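Local coordinates for catechol 1,2-dioxygenase (Pseudomonas putida, PDB 2AZQ) that catalyses the intradiol ring cleavage of catechol by dioxygen to cis,cis-muconate, using a ferric iron cofactor, at the interface of chains A and B. Coordinates in Å, arbitrary orientation; residue numbers count along the deposited sequence, not the author numbering. Chains: chain A/B, catechol 1,2-dioxygenase.

Contact 1: the interface of chains A and B. Residues chain A 72, 81, 84, 304; chain B 56, 59.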
ATOM      1  N   GLY A  72      -4.081  -7.677   2.400  1.00  2.00           N
ATOM      2  CA  GLY A  72      -4.756  -8.410   3.444  1.00  2.00           C
ATOM      3  C   GLY A  72      -3.855  -9.556   3.873  1.00  2.74           C
ATOM      4  O   GLY A  72      -3.827  -9.941   5.039  1.00  3.89           O
ATOM      5  N   GLU A  81      -4.158  -9.065  11.813  1.00  2.00           N
ATOM      6  CA  GLU A  81      -5.509  -9.591  11.807  1.00  3.82           C
ATOM      7  C   GLU A  81      -5.801 -10.317  13.135  1.00  5.22           C
ATOM      8  O   GLU A  81      -6.878 -10.134  13.737  1.00  4.97           O
ATOM      9  CB  GLU A  81      -5.719 -10.521  10.607  1.00  2.00           C
ATOM     10  CG  GLU A  81      -7.158 -10.645  10.247  1.00  2.00           C
ATOM     11  CD  GLU A  81      -7.378 -11.330   8.929  1.00  2.62           C
ATOM     12  OE1 GLU A  81      -8.549 -11.634   8.605  1.00  2.00           O
ATOM     13  OE2 GLU A  81      -6.384 -11.557   8.206  1.00  6.55           O
ATOM     14  N   LEU A  84      -6.620  -7.902  15.896  1.00  3.31           N
ATOM     15  CA  LEU A  84      -7.960  -7.346  15.928  1.00  4.29           C
ATOM     16  C   LEU A  84      -8.912  -8.277  16.670  1.00  4.79           C
ATOM     17  O   LEU A  84      -9.724  -7.804  17.463  1.00  5.45           O
ATOM     18  CB  LEU A  84      -8.498  -7.065  14.520  1.00  2.00           C
ATOM     19  CG  LEU A  84      -7.839  -5.928  13.757  1.00  2.17           C
ATOM     20  CD1 LEU A  84      -8.300  -5.943  12.311  1.00  2.00           C
ATOM     21  CD2 LEU A  84      -8.162  -4.585  14.464  1.00  2.00           C
ATOM     22  N   ARG A 304     -16.111  -5.373   5.463  1.00 18.50           N
ATOM     23  CA  ARG A 304     -14.891  -5.688   4.763  1.00 15.31           C
ATOM     24  C   ARG A 304     -15.261  -6.049   3.311  1.00 14.49           C
ATOM     25  O   ARG A 304     -16.214  -6.794   3.069  1.00 14.95           O
ATOM     26  CB  ARG A 304     -14.186  -6.862   5.442  1.00 12.00           C
ATOM     27  CG  ARG A 304     -12.946  -7.335   4.708  1.00  9.12           C
ATOM     28  CD  ARG A 304     -12.151  -8.390   5.464  1.00  5.13           C
ATOM     29  NE  ARG A 304     -10.956  -8.717   4.700  1.00  3.35           N
ATOM     30  CZ  ARG A 304      -9.973  -9.498   5.119  1.00  2.65           C
ATOM     31  NH1 ARG A 304      -8.924  -9.727   4.336  1.00  3.79           N
ATOM     32  NH2 ARG A 304     -10.035 -10.049   6.311  1.00  3.17           N
TER
ATOM     33  N   TRP B  56     -10.472  -2.359   7.516  1.00  4.79           N
ATOM     34  CA  TRP B  56     -10.491  -3.115   6.260  1.00  5.49           C
ATOM     35  C   TRP B  56     -10.718  -2.292   4.981  1.00  6.44           C
ATOM     36  O   TRP B  56     -10.358  -2.739   3.886  1.00  8.41           O
ATOM     37  CB  TRP B  56     -11.445  -4.317   6.358  1.00  4.41           C
ATOM     38  CG  TRP B  56     -10.955  -5.358   7.393  1.00  4.40           C
ATOM     39  CD1 TRP B  56     -11.485  -5.605   8.629  1.00  2.58           C
ATOM     40  CD2 TRP B  56      -9.788  -6.207   7.291  1.00  4.10           C
ATOM     41  NE1 TRP B  56     -10.727  -6.544   9.297  1.00  2.48           N
ATOM     42  CE2 TRP B  56      -9.683  -6.928   8.498  1.00  2.00           C
ATOM     43  CE3 TRP B  56      -8.823  -6.421   6.293  1.00  3.89           C
ATOM     44  CZ2 TRP B  56      -8.659  -7.847   8.735  1.00  2.00           C
ATOM     45  CZ3 TRP B  56      -7.799  -7.342   6.536  1.00  2.97           C
ATOM     46  CH2 TRP B  56      -7.730  -8.040   7.745  1.00  2.00           C
ATOM     47  N   VAL B  59      -7.087  -1.252   4.354  1.00  5.41           N
ATOM     48  CA  VAL B  59      -6.331  -2.321   3.727  1.00  5.45           C
ATOM     49  C   VAL B  59      -6.716  -2.400   2.231  1.00  6.30           C
ATOM     50  O   VAL B  59      -5.843  -2.534   1.358  1.00  5.36           O
ATOM     51  CB  VAL B  59      -6.601  -3.682   4.425  1.00  5.51           C
ATOM     52  CG1 VAL B  59      -5.979  -4.816   3.613  1.00  4.21           C
ATOM     53  CG2 VAL B  59      -6.032  -3.661   5.861  1.00  3.78           C
TER

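Contact 2: the interface of chains A and B. Residues chain A 5, 11, 14-15; chain B 82-83, 86.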
ATOM      1  N   ILE A   5      12.555  17.547  14.011  1.00 24.07           N
ATOM      2  CA  ILE A   5      11.877  18.794  13.667  1.00 20.88           C
ATOM      3  C   ILE A   5      10.371  18.609  13.824  1.00 20.52           C
ATOM      4  O   ILE A   5       9.613  19.579  13.892  1.00 19.66           O
ATOM      5  CB  ILE A   5      12.189  19.227  12.209  1.00 19.25           C
ATOM      6  CG1 ILE A   5      11.355  18.421  11.212  1.00 18.23           C
ATOM      7  CG2 ILE A   5      13.663  19.019  11.927  1.00 17.13           C
ATOM      8  CD1 ILE A   5      11.548  18.834   9.775  1.00 16.04           C
ATOM      9  N   ILE A  11       6.347  22.451  12.162  1.00 17.76           N
ATOM     10  CA  ILE A  11       5.945  21.203  11.513  1.00 17.25           C
ATOM     11  C   ILE A  11       4.541  20.726  11.923  1.00 17.37           C
ATOM     12  O   ILE A  11       3.851  20.107  11.141  1.00 17.32           O
ATOM     13  CB  ILE A  11       6.983  20.053  11.788  1.00 16.77           C
ATOM     14  CG1 ILE A  11       8.351  20.439  11.239  1.00 16.25           C
ATOM     15  CG2 ILE A  11       6.540  18.759  11.151  1.00 15.11           C
ATOM     16  CD1 ILE A  11       8.338  20.842   9.767  1.00 14.27           C
ATOM     17  N   PHE A  14       2.238  22.393   9.747  1.00 10.09           N
ATOM     18  CA  PHE A  14       2.239  21.853   8.398  1.00  8.49           C
ATOM     19  C   PHE A  14       1.369  20.576   8.262  1.00  7.56           C
ATOM     20  O   PHE A  14       0.594  20.428   7.308  1.00  5.95           O
ATOM     21  CB  PHE A  14       3.687  21.599   7.965  1.00  7.01           C
ATOM     22  CG  PHE A  14       3.817  20.851   6.668  1.00  9.57           C
ATOM     23  CD1 PHE A  14       3.148  21.270   5.528  1.00  8.04           C
ATOM     24  CD2 PHE A  14       4.630  19.718   6.584  1.00 10.06           C
ATOM     25  CE1 PHE A  14       3.289  20.573   4.337  1.00  8.39           C
ATOM     26  CE2 PHE A  14       4.770  19.024   5.384  1.00  8.65           C
ATOM     27  CZ  PHE A  14       4.103  19.449   4.270  1.00  7.20           C
ATOM     28  N   PHE A  15       1.478  19.670   9.225  1.00  7.39           N
ATOM     29  CA  PHE A  15       0.700  18.441   9.193  1.00  7.80           C
ATOM     30  C   PHE A  15      -0.748  18.800   9.346  1.00  7.27           C
ATOM     31  O   PHE A  15      -1.612  18.157   8.776  1.00  6.09           O
ATOM     32  CB  PHE A  15       1.155  17.503  10.310  1.00  8.31           C
ATOM     33  CG  PHE A  15       2.496  16.889  10.049  1.00 10.20           C
ATOM     34  CD1 PHE A  15       3.321  16.504  11.090  1.00 11.05           C
ATOM     35  CD2 PHE A  15       2.951  16.723   8.746  1.00 10.77           C
ATOM     36  CE1 PHE A  15       4.587  15.971  10.829  1.00 10.86           C
ATOM     37  CE2 PHE A  15       4.211  16.188   8.486  1.00 10.32           C
ATOM     38  CZ  PHE A  15       5.025  15.817   9.522  1.00  8.66           C
TER
ATOM     39  N   HIS B  82       7.705  16.507   0.906  1.00  5.85           N
ATOM     40  CA  HIS B  82       8.264  17.806   1.297  1.00  7.05           C
ATOM     41  C   HIS B  82       8.979  17.675   2.651  1.00  7.82           C
ATOM     42  O   HIS B  82      10.117  18.185   2.826  1.00  7.43           O
ATOM     43  CB  HIS B  82       7.172  18.879   1.389  1.00  4.67           C
ATOM     44  CG  HIS B  82       7.664  20.209   1.883  1.00  3.09           C
ATOM     45  ND1 HIS B  82       8.711  20.882   1.301  1.00  3.03           N
ATOM     46  CD2 HIS B  82       7.220  21.009   2.879  1.00  4.36           C
ATOM     47  CE1 HIS B  82       8.892  22.038   1.909  1.00  2.00           C
ATOM     48  NE2 HIS B  82       7.998  22.141   2.870  1.00  2.16           N
ATOM     49  N   PHE B  83       8.315  16.988   3.592  1.00  5.89           N
ATOM     50  CA  PHE B  83       8.863  16.779   4.923  1.00  4.85           C
ATOM     51  C   PHE B  83      10.273  16.177   4.887  1.00  5.23           C
ATOM     52  O   PHE B  83      11.131  16.527   5.713  1.00  4.65           O
ATOM     53  CB  PHE B  83       7.960  15.864   5.748  1.00  5.20           C
ATOM     54  CG  PHE B  83       8.579  15.451   7.055  1.00  5.37           C
ATOM     55  CD1 PHE B  83       8.723  16.366   8.097  1.00  4.37           C
ATOM     56  CD2 PHE B  83       9.130  14.173   7.203  1.00  5.70           C
ATOM     57  CE1 PHE B  83       9.406  16.025   9.262  1.00  4.14           C
ATOM     58  CE2 PHE B  83       9.817  13.823   8.376  1.00  6.45           C
ATOM     59  CZ  PHE B  83       9.953  14.755   9.405  1.00  4.92           C
ATOM     60  N   LEU B  86      12.737  18.790   4.187  1.00  6.22           N
ATOM     61  CA  LEU B  86      12.904  19.671   5.329  1.00  7.55           C
ATOM     62  C   LEU B  86      13.903  19.102   6.294  1.00  8.49           C
ATOM     63  O   LEU B  86      14.757  19.819   6.827  1.00  8.84           O
ATOM     64  CB  LEU B  86      11.577  19.911   6.059  1.00  5.54           C
ATOM     65  CG  LEU B  86      10.600  20.810   5.287  1.00  6.34           C
ATOM     66  CD1 LEU B  86       9.390  21.139   6.133  1.00  2.00           C
ATOM     67  CD2 LEU B  86      11.323  22.088   4.865  1.00  2.49           C
TER

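Contact 1: the interface of chains A and B
Helix 52-68 of chain B lays B:Trp56 against A:Glu81 and A:Leu84 on helix 80-94, and B:Val59 against A:Gly72 on helix 71-77, while A:Arg304 enters from a loop, its backbone extended at that residue. In this intradiol ring-cleavage dioxygenase the contact is a tryptophan-arginine stack between a helix of one copy and the C-terminal loop region of the other. A:Arg304 sets out with CG anti to the backbone N (chi1 175°) and runs extended, which carries CD and the guanidinium over one face of the B:Trp56 indole, with CB and CG beside B:Trp56 CB. The CD methylene sits above the five-membered ring, 3.9 Å from its centroid, and NH2 above the six-membered ring, a cation-pi contact. Guanidinium and indole planes are 7° apart, with B:Trp56 CZ3 3.4 Å from A:Arg304 CZ. A:Glu81 comes to the far rim of the same indole. Its CG lies in the ring plane, 3.5 Å from B:Trp56 CZ2, and the carboxylate stands steeply to the ring. From there OE1 forms a salt bridge and hydrogen bond with A:Arg304 NH2 at 3.2 Å; OE1 lies in the guanidinium plane, but is itself approached from above the carboxylate plane. This same-chain bond probably helps keep the guanidinium flat to the tryptophan. On the face opposite the arginine, A:Leu84 CD1 reaches the rim, 3.9 Å from B:Trp56 NE1. B:Val59 CG1 rests on A:Gly72 CA at 3.8 Å.

Contact 2: the interface of chains A and B
B:His82 brings an imidazole to A:Phe14, yet it touches through the ring carbon CD2, and no nitrogen or oxygen of either chain is within bonding reach of the other in this patch. The patch is an apolar helix-to-helix contact of the two copies, helix 9-19 and the preceding A:Ile5 on one side, helix 80-94 on the other. B:His82 CD2 points at the face of the A:Phe14 ring near its CZ rim, 3.8 Å from A:Phe14 CZ. The two planes stand 85° apart with centroids 5.4 Å from each other, an edge-to-face pair. B:Leu86, one turn further along, backs the imidazole by setting CG over one of its faces, offset toward the rim, which may limit its rotation. B:Phe83 is flanked on both sides. A:Ile5 places CD1 3.6 Å from the B:Phe83 rim atom CE1, and from the other side A:Phe15 comes tip-first, A:Phe15 CZ lying 4.0 Å from B:Phe83 CD1, almost straight above that atom. The isoleucine reaches in with CG1 wedged between its own N and carbonyl carbon (chi1 79°), the crowded position, and with CD1 extended beyond. A:Ile5 CD1 also lies 3.9 Å from B:Leu86 CB, so A:Ile5 bridges two residues of the partner helix. Alongside, A:Ile11 and B:Leu86 run past each other in opposite directions until their CD1 methyls meet at 3.8 Å.

Contact 1 and contact 2 lie about 30 Å apart, measured between the centres of their C-alpha atoms, within one two-fold symmetric interface, so each recurs with the chains exchanged. They share helix 80-94, drawn from chain A in contact 1 and from chain B in contact 2. By symmetry each copy of that helix therefore meets helix 52-68 of the partner on one side and the partner's N-terminal helix 9-19 on another. Helix 52-68 also carries phospholipid-pocket residues. In the family the helical N-terminal parts commonly form the dimer interface, and the two contacts are consistent with that, so this pairing is probably the dimer in solution.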